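Phosphonomutase (Burkholderia cenocepacia J2315, PDB 4MG4) belongs to the phosphomutase family of TIM-barrel proteins, its chain forming a closed eight-stranded parallel barrel surrounded by helices. Local coordinates at residues Arg175-Thr180 / Arg207-Ala212; Ala159-Phe164 / Leu181-Ala186; Ser124-Ser127 / Leu131-Val134; Ala16-Leu21 / Val236-His241; Ser20-Arg23 / Pro27-Leu30. All blocks are in the same frame, centred on the assembly; numbering follows the deposited sequence.

Interaction 1: residues Arg175-Thr180 / Arg207-Ala212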
# COMPACT_ATOMS: atom_id res chain seq x y z
N ARG A 175 22.87 -2.93 -33.56
CA ARG A 175 23.96 -2.32 -32.75
C ARG A 175 23.64 -2.28 -31.24
O ARG A 175 24.52 -2.50 -30.37
CB ARG A 175 24.29 -0.89 -33.21
CG ARG A 175 25.01 -0.77 -34.54
CD ARG A 175 25.19 0.71 -35.01
NE ARG A 175 23.92 1.43 -35.30
CZ ARG A 175 23.81 2.75 -35.60
NH1 ARG A 175 24.84 3.55 -35.70
NH2 ARG A 175 22.64 3.27 -35.80
N LEU A 176 22.39 -1.93 -30.91
CA LEU A 176 21.97 -1.95 -29.51
C LEU A 176 21.84 -3.36 -28.97
O LEU A 176 22.23 -3.65 -27.84
CB LEU A 176 20.66 -1.20 -29.27
CG LEU A 176 20.69 0.31 -29.29
CD1 LEU A 176 19.40 0.83 -28.70
CD2 LEU A 176 21.83 0.88 -28.51
N LEU A 177 21.39 -4.28 -29.82
CA LEU A 177 21.32 -5.69 -29.41
C LEU A 177 22.75 -6.21 -29.14
O LEU A 177 23.03 -6.92 -28.18
CB LEU A 177 20.64 -6.54 -30.50
CG LEU A 177 20.82 -8.06 -30.33
CD1 LEU A 177 20.06 -8.48 -29.11
CD2 LEU A 177 20.33 -8.79 -31.58
N ASP A 178 23.70 -5.85 -30.01
CA ASP A 178 25.06 -6.30 -29.82
C ASP A 178 25.65 -5.75 -28.52
O ASP A 178 26.38 -6.47 -27.82
CB ASP A 178 25.93 -5.93 -31.02
CG ASP A 178 25.59 -6.74 -32.24
OD1 ASP A 178 24.99 -7.83 -32.13
OD2 ASP A 178 25.96 -6.26 -33.35
N ALA A 179 25.35 -4.50 -28.20
CA ALA A 179 25.84 -3.89 -26.95
C ALA A 179 25.22 -4.60 -25.75
O ALA A 179 25.88 -4.79 -24.72
CB ALA A 179 25.49 -2.43 -26.89
N THR A 180 23.94 -4.92 -25.89
CA THR A 180 23.21 -5.66 -24.85
C THR A 180 23.86 -7.03 -24.62
O THR A 180 24.11 -7.41 -23.45
CB THR A 180 21.72 -5.76 -25.19
OG1 THR A 180 21.20 -4.43 -25.25
CG2 THR A 180 20.96 -6.60 -24.16
N ARG A 207 14.00 -12.39 -30.32
CA ARG A 207 14.43 -13.71 -30.79
C ARG A 207 15.94 -13.82 -30.85
O ARG A 207 16.54 -14.83 -30.45
CB ARG A 207 13.85 -14.00 -32.17
CG ARG A 207 12.35 -14.26 -32.18
CD ARG A 207 11.98 -14.66 -33.61
NE ARG A 207 10.54 -14.75 -33.80
CZ ARG A 207 9.75 -15.77 -33.48
NH1 ARG A 207 10.23 -16.81 -32.81
NH2 ARG A 207 8.47 -15.70 -33.74
N ALA A 208 16.57 -12.78 -31.39
CA ALA A 208 18.03 -12.76 -31.49
C ALA A 208 18.71 -12.78 -30.14
O ALA A 208 19.72 -13.47 -29.93
CB ALA A 208 18.50 -11.54 -32.29
N LEU A 209 18.09 -12.06 -29.21
CA LEU A 209 18.56 -12.02 -27.83
C LEU A 209 18.50 -13.36 -27.14
O LEU A 209 19.45 -13.76 -26.50
CB LEU A 209 17.74 -10.98 -27.06
CG LEU A 209 18.14 -10.79 -25.61
CD1 LEU A 209 19.57 -10.34 -25.42
CD2 LEU A 209 17.16 -9.82 -24.95
N THR A 210 17.34 -14.01 -27.20
CA THR A 210 17.20 -15.28 -26.53
C THR A 210 18.08 -16.37 -27.19
O THR A 210 18.57 -17.26 -26.48
CB THR A 210 15.73 -15.75 -26.49
OG1 THR A 210 15.26 -15.99 -27.83
CG2 THR A 210 14.78 -14.76 -25.77
N ALA A 211 18.30 -16.28 -28.50
CA ALA A 211 19.20 -17.22 -29.24
C ALA A 211 20.65 -17.11 -28.77
O ALA A 211 21.34 -18.12 -28.63
CB ALA A 211 19.12 -16.99 -30.73
N ALA A 212 21.11 -15.88 -28.49
CA ALA A 212 22.51 -15.59 -28.18
C ALA A 212 22.82 -15.39 -26.71
O ALA A 212 24.00 -15.44 -26.34
CB ALA A 212 22.98 -14.38 -28.98
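Leu177 and Thr180 meet Ala208 and Leu209 through aliphatic groups alone, so the flat group that matters here is a peptide carbonyl, that of Leu176. Thr180 N and Thr180 OG1 both bond to Leu176 O, from opposite faces of its plane. The hydroxyl, 2.9 Å from that oxygen, stands above the carbonyl plane, 36° out of it. This bond ties OG1 back to its own helix and puts Thr180 CG2, anti to the backbone N, on the side of Leu209. Leu177 does most of the touching. Its branches divide the partner helix: CD2 presses on Ala208 CB at 3.4 Å, tighter than usual for two methyls, while CD1 rests 4.0 Å from Leu209 CB. Leu209 runs across Thr180 at about a right angle and brings its CD1 within 4.2 Å of both Thr180 CG2 and Leu177 CD1. The axes of the two segments cross at -28° and approach to 10.6 Å, so these neighbouring helices, 174-190 and 203-212, run roughly parallel. Leu209 also touches Val217 of strand 217-220 and Leu181, and Thr180 touches Val163 and Phe164 of the loop after strand 156-160. No hydrogen bond or salt bridge joins the segments; with the threonine hydroxyl satisfied inside its own helix, cohesion here comes from apolar packing, closest at the Leu177-Ala208 methyl pair.

Interaction 2: residues Ala159-Phe164 / Leu181-Ala186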
# COMPACT_ATOMS: atom_id res chain seq x y z
N ALA A 159 20.42 -9.56 -13.64
CA ALA A 159 21.15 -8.35 -14.01
C ALA A 159 20.36 -7.60 -15.04
O ALA A 159 20.11 -8.11 -16.14
CB ALA A 159 22.56 -8.69 -14.59
N ARG A 160 19.89 -6.41 -14.66
CA ARG A 160 19.14 -5.54 -15.52
C ARG A 160 20.10 -4.64 -16.28
O ARG A 160 21.00 -4.04 -15.70
CB ARG A 160 18.25 -4.66 -14.66
CG ARG A 160 17.53 -3.63 -15.48
CD ARG A 160 16.47 -2.89 -14.68
NE ARG A 160 16.05 -1.70 -15.39
CZ ARG A 160 14.88 -1.07 -15.20
NH1 ARG A 160 13.98 -1.54 -14.35
NH2 ARG A 160 14.60 0.03 -15.92
N THR A 161 19.94 -4.61 -17.58
CA THR A 161 20.69 -3.67 -18.41
C THR A 161 19.75 -2.66 -19.02
O THR A 161 18.66 -3.03 -19.48
CB THR A 161 21.57 -4.33 -19.51
OG1 THR A 161 22.32 -3.30 -20.15
CG2 THR A 161 20.79 -5.11 -20.53
N ASP A 162 20.14 -1.39 -18.96
CA ASP A 162 19.30 -0.32 -19.49
C ASP A 162 19.61 0.10 -20.91
O ASP A 162 19.12 1.15 -21.34
CB ASP A 162 19.33 0.84 -18.53
CG ASP A 162 18.49 0.60 -17.29
OD1 ASP A 162 17.59 -0.26 -17.27
OD2 ASP A 162 18.72 1.32 -16.30
N VAL A 163 20.36 -0.69 -21.67
CA VAL A 163 20.72 -0.32 -23.05
C VAL A 163 19.51 0.08 -23.85
O VAL A 163 19.53 1.13 -24.54
CB VAL A 163 21.48 -1.45 -23.78
CG1 VAL A 163 21.68 -1.16 -25.28
CG2 VAL A 163 22.83 -1.64 -23.12
N PHE A 164 18.47 -0.75 -23.83
CA PHE A 164 17.28 -0.46 -24.66
C PHE A 164 16.37 0.52 -23.94
O PHE A 164 15.72 1.33 -24.58
CB PHE A 164 16.52 -1.76 -25.02
CG PHE A 164 17.11 -2.51 -26.17
CD1 PHE A 164 16.84 -2.17 -27.47
CD2 PHE A 164 17.92 -3.55 -25.97
CE1 PHE A 164 17.41 -2.88 -28.52
CE2 PHE A 164 18.46 -4.31 -27.00
CZ PHE A 164 18.21 -3.95 -28.29
N LEU A 181 24.14 -7.76 -25.68
CA LEU A 181 24.78 -9.07 -25.59
C LEU A 181 26.22 -8.99 -25.01
O LEU A 181 26.61 -9.85 -24.24
CB LEU A 181 24.77 -9.80 -26.95
CG LEU A 181 23.39 -10.36 -27.32
CD1 LEU A 181 23.41 -10.67 -28.80
CD2 LEU A 181 22.98 -11.58 -26.51
N ALA A 182 26.99 -7.96 -25.35
CA ALA A 182 28.33 -7.80 -24.77
C ALA A 182 28.22 -7.59 -23.25
O ALA A 182 28.99 -8.13 -22.48
CB ALA A 182 29.08 -6.65 -25.41
N ARG A 183 27.23 -6.78 -22.83
CA ARG A 183 26.97 -6.63 -21.39
C ARG A 183 26.55 -7.94 -20.76
O ARG A 183 27.06 -8.31 -19.69
CB ARG A 183 25.99 -5.51 -21.12
CG ARG A 183 26.63 -4.17 -21.26
CD ARG A 183 25.64 -3.02 -21.06
NE ARG A 183 26.31 -1.73 -21.30
CZ ARG A 183 26.97 -1.01 -20.40
NH1 ARG A 183 27.07 -1.37 -19.14
NH2 ARG A 183 27.53 0.15 -20.77
N ALA A 184 25.66 -8.66 -21.43
CA ALA A 184 25.17 -9.94 -20.91
C ALA A 184 26.31 -10.94 -20.70
O ALA A 184 26.37 -11.61 -19.66
CB ALA A 184 24.14 -10.51 -21.85
N ARG A 185 27.24 -10.99 -21.64
CA ARG A 185 28.39 -11.88 -21.47
C ARG A 185 29.27 -11.48 -20.28
O ARG A 185 29.74 -12.35 -19.51
CB ARG A 185 29.20 -11.98 -22.77
CG ARG A 185 28.50 -12.71 -23.90
CD ARG A 185 29.41 -12.95 -25.09
NE ARG A 185 29.85 -11.74 -25.74
CZ ARG A 185 29.20 -11.07 -26.68
NH1 ARG A 185 28.06 -11.52 -27.19
NH2 ARG A 185 29.73 -9.96 -27.18
N ALA A 186 29.52 -10.20 -20.12
CA ALA A 186 30.32 -9.72 -19.00
C ALA A 186 29.60 -10.00 -17.67
O ALA A 186 30.21 -10.40 -16.70
CB ALA A 186 30.61 -8.23 -19.13
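The aliphatic part of Arg183 passes obliquely across both Thr161 and Val163, and its CD is the atom that meets them. Thr161 OG1 lies 3.5 Å from Arg183 CD and Val163 CG2 lies 3.7 Å from the same carbon; the valine methyl also comes within 3.9 Å of Arg183 NE. The arginine leaves helix 174-190 with CG anti to the carbonyl carbon (chi1 -76°) and stays extended from CG to NE, a straight arm reaching over the loop that follows strand 156-160. Its tip goes further: NH1 bonds to Arg132 O and to Tyr187 OH, which fixes the guanidinium beyond the two side chains it crosses. Thr161 points its CB toward the helix, with OG1 anti to the backbone N (chi1 -175°), which turns the hydroxyl to where it meets Arg183 CD. That hydroxyl is hydrogen-bonded to Asp123 OD2, so its meeting with the arginine carbon is packing beside a polar bond made elsewhere. Asp162 turns the other way, and a salt bridge inside 159-164 forms there: Arg160 NE donates to Asp162 OD1 at 2.8 Å, nearly straight at 166°. The oxygen lies almost in the guanidinium plane and offers its syn lone pair, while Asp162 OD2 is taken up by Ser124 OG. Side chains of alternating direction thus face helix and neighbouring loop in turn. The contact lies within the beta-alpha-beta unit of strand 156-160, helix 174-190 and strand 194-196, one of the repeated units of a TIM barrel.

Interaction 3: residues Ser124-Ser127 / Leu131-Val134; sequences SFPS and LRDV
Arg132 crosses the Phe125 ring obliquely, and this pair carries the contact. Arg132 CG stands over one ring face, 3.8 Å from its centroid and 12° off the normal, a CH-pi contact. Extended from CG to NE, the chain carries the guanidinium out over the CD1-CE1 side of the ring, its plane turned 40° from that of the phenyl; Phe125 CE1 lies over a guanidinium face, 3.5 Å from Arg132 NH1. Two other groups approach the guanidinium obliquely: Ser124 O takes a weak, bent bond from Arg132 NE (3.4 Å, 137°), and Pro126 CD touches Arg132 NH2 at 3.6 Å. A shell further out, the salt bridge of Arg132 NH1 to Glu136 draws the tip toward the next helix. The backbones are pinned by a single beta bridge between Ser124 and Leu131, whose CA atoms are 4.3 Å apart, while Ser124 OG is bonded to Asp162 OD2. At the far end Asp133 is the N-cap of helix 134-150, its OD2 accepting from the backbone N of Asp135 and Glu136. This is a beta-alpha loop of a TIM barrel, leaving the C-terminal end of strand 118-122 and folding back on itself before the helix begins.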
# COMPACT_ATOMS: atom_id res chain seq x y z
N SER A 124 22.76 1.17 -14.30
CA SER A 124 22.73 2.60 -14.54
C SER A 124 23.08 3.34 -13.25
O SER A 124 22.99 2.82 -12.13
CB SER A 124 21.36 3.01 -15.04
OG SER A 124 20.38 2.69 -14.09
N PHE A 125 23.59 4.55 -13.47
CA PHE A 125 23.84 5.49 -12.36
C PHE A 125 22.55 6.14 -11.93
O PHE A 125 21.79 6.66 -12.75
CB PHE A 125 24.79 6.61 -12.78
CG PHE A 125 26.20 6.19 -12.97
CD1 PHE A 125 27.02 5.98 -11.86
CD2 PHE A 125 26.73 6.09 -14.24
CE1 PHE A 125 28.33 5.60 -12.07
CE2 PHE A 125 28.05 5.72 -14.44
CZ PHE A 125 28.84 5.47 -13.34
N PRO A 126 22.26 6.11 -10.63
CA PRO A 126 21.10 6.87 -10.20
C PRO A 126 21.32 8.40 -10.36
O PRO A 126 20.34 9.10 -10.56
CB PRO A 126 20.90 6.44 -8.74
CG PRO A 126 22.19 5.85 -8.31
CD PRO A 126 22.88 5.34 -9.53
N SER A 127 22.58 8.89 -10.35
CA SER A 127 22.85 10.35 -10.55
C SER A 127 22.47 10.93 -11.93
O SER A 127 21.96 12.06 -12.02
CB SER A 127 24.33 10.70 -10.25
OG SER A 127 25.22 10.40 -11.33
N LEU A 131 24.38 4.77 -18.42
CA LEU A 131 24.95 3.46 -18.16
C LEU A 131 26.30 3.53 -17.51
O LEU A 131 27.18 4.31 -17.93
CB LEU A 131 25.11 2.67 -19.44
CG LEU A 131 23.85 2.37 -20.21
CD1 LEU A 131 24.20 1.73 -21.53
CD2 LEU A 131 23.01 1.46 -19.35
N ARG A 132 26.53 2.67 -16.54
CA ARG A 132 27.89 2.39 -16.06
C ARG A 132 28.73 1.65 -17.15
O ARG A 132 28.18 0.87 -17.97
CB ARG A 132 27.86 1.52 -14.80
CG ARG A 132 27.13 2.09 -13.64
CD ARG A 132 27.12 1.17 -12.44
NE ARG A 132 26.19 1.70 -11.50
CZ ARG A 132 26.50 2.46 -10.44
NH1 ARG A 132 27.74 2.73 -10.15
NH2 ARG A 132 25.55 2.93 -9.71
N ASP A 133 30.05 1.92 -17.18
CA ASP A 133 30.98 1.11 -17.95
C ASP A 133 30.70 -0.37 -17.66
O ASP A 133 30.41 -0.74 -16.51
CB ASP A 133 32.40 1.40 -17.51
CG ASP A 133 33.41 0.49 -18.16
OD1 ASP A 133 33.87 0.83 -19.26
OD2 ASP A 133 33.76 -0.56 -17.57
N VAL A 134 30.78 -1.17 -18.72
CA VAL A 134 30.50 -2.63 -18.65
C VAL A 134 31.23 -3.29 -17.49
O VAL A 134 30.65 -4.08 -16.72
CB VAL A 134 30.79 -3.35 -19.98
CG1 VAL A 134 32.21 -3.17 -20.45
CG2 VAL A 134 30.46 -4.82 -19.87

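Interaction 4: residues Ala16-Leu21 / Val236-His241; sequences AIFRSL and VARISH
Segments 16-21 and 236-241 come nearest at Leu21 and Ala237, whose CA atoms are 8.2 Å apart, so the gap is bridged by side chains, above all Phe18 and Arg238. Phe18 CZ sits over one face of the Arg238 guanidinium, 3.6 Å from Arg238 NH1 and 4.0 Å from Arg238 CZ. The two flat groups are far from parallel, at 76°, so the contact is made by CZ and CE2 of the phenyl and is not a parallel stack. Arg238, with CG anti to the backbone N (chi1 176°), stays extended to its end and thereby reaches the phenyl from the strand. NH1 is also hydrogen-bonded to His22 NE2, and His22 in turn packs edge-to-face with Phe18, so ring, imidazole and guanidinium hold one another. Within helix 11-20, Ser20 OG bonds to Ile17 O at 2.8 Å near the helix end. Around the pair, Phe18 touches Ile117, Thr90 and Leu28, while Arg238 packs on Phe156, Asn158 and Leu30; Arg19 adds salt bridges to Asp154 and Asp193. A helix preceding the first strand thus covers the N-terminal end of the TIM barrel and meets an arginine directed into it from the last strand.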
# COMPACT_ATOMS: atom_id res chain seq x y z
N ALA A 16 15.87 -22.42 -4.75
CA ALA A 16 15.90 -23.47 -5.78
C ALA A 16 14.62 -23.47 -6.63
O ALA A 16 14.69 -23.61 -7.86
CB ALA A 16 16.12 -24.86 -5.15
N ILE A 17 13.46 -23.30 -5.98
CA ILE A 17 12.17 -23.25 -6.67
C ILE A 17 12.20 -22.05 -7.64
O ILE A 17 11.91 -22.18 -8.81
CB ILE A 17 11.00 -23.12 -5.68
CG1 ILE A 17 10.83 -24.43 -4.88
CG2 ILE A 17 9.70 -22.74 -6.39
CD1 ILE A 17 9.85 -24.37 -3.71
N PHE A 18 12.56 -20.89 -7.12
CA PHE A 18 12.63 -19.67 -7.96
C PHE A 18 13.54 -19.85 -9.19
O PHE A 18 13.15 -19.58 -10.32
CB PHE A 18 13.07 -18.49 -7.12
CG PHE A 18 12.99 -17.15 -7.83
CD1 PHE A 18 11.75 -16.56 -8.10
CD2 PHE A 18 14.11 -16.50 -8.21
CE1 PHE A 18 11.68 -15.33 -8.69
CE2 PHE A 18 14.06 -15.24 -8.80
CZ PHE A 18 12.82 -14.66 -9.06
N ARG A 19 14.73 -20.37 -8.97
CA ARG A 19 15.66 -20.63 -10.09
C ARG A 19 15.05 -21.56 -11.14
O ARG A 19 15.15 -21.31 -12.36
CB ARG A 19 16.94 -21.24 -9.50
CG ARG A 19 18.03 -21.43 -10.54
CD ARG A 19 19.29 -22.03 -9.95
NE ARG A 19 19.83 -21.14 -8.95
CZ ARG A 19 20.55 -20.05 -9.20
NH1 ARG A 19 20.87 -19.68 -10.41
NH2 ARG A 19 20.94 -19.27 -8.17
N SER A 20 14.41 -22.64 -10.67
CA SER A 20 13.80 -23.67 -11.54
C SER A 20 12.66 -23.15 -12.43
O SER A 20 12.33 -23.74 -13.46
CB SER A 20 13.34 -24.86 -10.72
OG SER A 20 12.07 -24.64 -10.12
N LEU A 21 12.07 -22.05 -12.02
CA LEU A 21 10.98 -21.46 -12.77
C LEU A 21 11.41 -20.62 -13.97
O LEU A 21 10.57 -20.22 -14.79
CB LEU A 21 10.08 -20.61 -11.83
CG LEU A 21 9.25 -21.44 -10.81
CD1 LEU A 21 8.72 -20.49 -9.76
CD2 LEU A 21 8.17 -22.20 -11.58
N VAL A 236 11.67 -16.48 -24.35
CA VAL A 236 11.85 -15.74 -23.09
C VAL A 236 11.61 -16.67 -21.90
O VAL A 236 10.81 -17.58 -22.02
CB VAL A 236 10.88 -14.57 -23.10
CG1 VAL A 236 10.63 -13.92 -21.81
CG2 VAL A 236 11.32 -13.56 -24.18
N ALA A 237 12.38 -16.47 -20.83
CA ALA A 237 12.30 -17.24 -19.62
C ALA A 237 11.55 -16.59 -18.45
O ALA A 237 11.18 -17.26 -17.48
CB ALA A 237 13.72 -17.62 -19.19
N ARG A 238 11.37 -15.28 -18.52
CA ARG A 238 10.80 -14.54 -17.41
C ARG A 238 10.12 -13.27 -17.95
O ARG A 238 10.68 -12.58 -18.83
CB ARG A 238 11.91 -14.20 -16.44
CG ARG A 238 11.50 -13.31 -15.24
CD ARG A 238 12.65 -13.31 -14.23
NE ARG A 238 12.52 -12.30 -13.19
CZ ARG A 238 13.33 -12.22 -12.13
NH1 ARG A 238 14.29 -13.11 -11.92
NH2 ARG A 238 13.20 -11.17 -11.30
N ILE A 239 8.94 -12.95 -17.43
CA ILE A 239 8.16 -11.81 -17.88
C ILE A 239 7.80 -10.92 -16.67
O ILE A 239 7.27 -11.43 -15.67
CB ILE A 239 6.88 -12.26 -18.61
CG1 ILE A 239 7.29 -12.95 -19.92
CG2 ILE A 239 5.98 -11.07 -18.86
CD1 ILE A 239 6.17 -13.65 -20.62
N SER A 240 8.10 -9.64 -16.79
CA SER A 240 7.87 -8.57 -15.83
C SER A 240 6.85 -7.61 -16.33
O SER A 240 6.61 -7.51 -17.54
CB SER A 240 9.23 -7.73 -15.68
OG SER A 240 10.11 -8.53 -15.14
N HIS A 241 6.21 -6.92 -15.37
CA HIS A 241 5.17 -5.93 -15.72
C HIS A 241 5.40 -4.54 -15.11
O HIS A 241 4.53 -3.62 -15.24
CB HIS A 241 3.78 -6.50 -15.29
CG HIS A 241 3.41 -7.79 -15.96
ND1 HIS A 241 3.70 -9.03 -15.41
CD2 HIS A 241 2.83 -8.04 -17.16
CE1 HIS A 241 3.29 -9.98 -16.23
NE2 HIS A 241 2.74 -9.41 -17.29

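Interaction 5: residues Ser20-Arg23 / Pro27-Leu30; sequences SLHR and PLAL
Leu28 opens the first strand of the TIM barrel, 28-33, and packs back on Leu21 and His22 of the turn that leads into it from helix 11-20. Its CB lies 3.5 Å from Leu21 O, next to the backbone of the turn. From there CG stands anti to the backbone N (chi1 175°), which sends both methyls toward the turn. CD1 takes the Leu21 side, 4.0 Å from Leu21 CB and about as far from that residue's own CD1. CD2 takes the His22 side: it is 3.9 Å from His22 CE1 and lies over a ring face, 4.3 Å from the centroid and 27° off the normal, a CH-pi contact. The imidazole that receives this methyl is well fixed. His22 ND1 is hydrogen-bonded to Phe18 O, and the ring stacks on Phe156 of a strand elsewhere in the barrel. Pro27, just before the strand, follows the turn past Arg23; it has no N-H to give to Arg23 O, 3.6 Å from Pro27 N, so this is backbone packing. Leu28 is also joined through its backbone to Ala237 and Ile239 of the last strand. Arg23 curls back over its own turn: Ser20 O lies above the centre of its guanidinium, and Arg23 NH1 donates to His22 O at 3.2 Å (158°), standing above that carbonyl's plane.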
# COMPACT_ATOMS: atom_id res chain seq x y z
N SER A 20 14.41 -22.64 -10.67
CA SER A 20 13.80 -23.67 -11.54
C SER A 20 12.66 -23.15 -12.43
O SER A 20 12.33 -23.74 -13.46
CB SER A 20 13.34 -24.86 -10.72
OG SER A 20 12.07 -24.64 -10.12
N LEU A 21 12.07 -22.05 -12.02
CA LEU A 21 10.98 -21.46 -12.77
C LEU A 21 11.41 -20.62 -13.97
O LEU A 21 10.57 -20.22 -14.79
CB LEU A 21 10.08 -20.61 -11.83
CG LEU A 21 9.25 -21.44 -10.81
CD1 LEU A 21 8.72 -20.49 -9.76
CD2 LEU A 21 8.17 -22.20 -11.58
N HIS A 22 12.70 -20.36 -14.08
CA HIS A 22 13.23 -19.66 -15.25
C HIS A 22 13.46 -20.64 -16.36
O HIS A 22 14.49 -21.30 -16.41
CB HIS A 22 14.54 -18.95 -14.90
CG HIS A 22 14.37 -17.82 -13.91
ND1 HIS A 22 14.13 -18.03 -12.57
CD2 HIS A 22 14.48 -16.47 -14.07
CE1 HIS A 22 14.02 -16.87 -11.96
NE2 HIS A 22 14.26 -15.90 -12.83
N ARG A 23 12.48 -20.75 -17.23
CA ARG A 23 12.45 -21.77 -18.28
C ARG A 23 12.14 -21.10 -19.62
O ARG A 23 11.07 -20.57 -19.82
CB ARG A 23 11.42 -22.85 -17.92
CG ARG A 23 11.81 -23.73 -16.74
CD ARG A 23 13.11 -24.55 -16.97
NE ARG A 23 13.52 -25.50 -15.90
CZ ARG A 23 14.46 -25.30 -15.00
NH1 ARG A 23 15.11 -24.14 -14.96
NH2 ARG A 23 14.79 -26.26 -14.10
N PRO A 27 7.76 -19.23 -19.54
CA PRO A 27 8.38 -18.21 -18.67
C PRO A 27 7.67 -18.01 -17.34
O PRO A 27 6.43 -18.11 -17.23
CB PRO A 27 8.25 -16.90 -19.48
CG PRO A 27 7.21 -17.17 -20.52
CD PRO A 27 7.32 -18.64 -20.82
N LEU A 28 8.48 -17.66 -16.35
CA LEU A 28 8.01 -17.18 -15.12
C LEU A 28 7.38 -15.81 -15.31
O LEU A 28 8.05 -14.86 -15.68
CB LEU A 28 9.21 -17.08 -14.19
CG LEU A 28 8.94 -16.47 -12.81
CD1 LEU A 28 7.86 -17.27 -12.09
CD2 LEU A 28 10.18 -16.42 -11.96
N ALA A 29 6.13 -15.66 -14.88
CA ALA A 29 5.48 -14.36 -14.93
C ALA A 29 5.36 -13.81 -13.50
O ALA A 29 4.84 -14.47 -12.58
CB ALA A 29 4.11 -14.49 -15.55
N LEU A 30 5.84 -12.60 -13.32
CA LEU A 30 5.91 -11.96 -11.98
C LEU A 30 5.12 -10.70 -11.99
O LEU A 30 5.20 -9.92 -12.92
CB LEU A 30 7.36 -11.59 -11.56
CG LEU A 30 8.24 -12.81 -11.29
CD1 LEU A 30 9.69 -12.38 -11.02
CD2 LEU A 30 7.68 -13.68 -10.18

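How the interactions relate
Interactions 4 and 5 almost coincide, their centres about 2 Å apart; they share Ser20 and Leu21 and meet where strands 28-33 and 238-240, first and last in the sheet, lie side by side to close the barrel. Interaction 3 lies on the opposite side of the chain's centre, about 27 Å from interaction 5 between centres. Interactions 1 and 2 both use helix 174-190, with centres about 9 Å apart, and interaction 2 touches interaction 3 through Arg183, their centres about 12 Å apart. Along the chain, interaction 5 closes first, interaction 3 follows, interactions 2 and 1 alternate their segments, and interaction 4 spans nearly the whole chain, joining its beginning to the eighth strand.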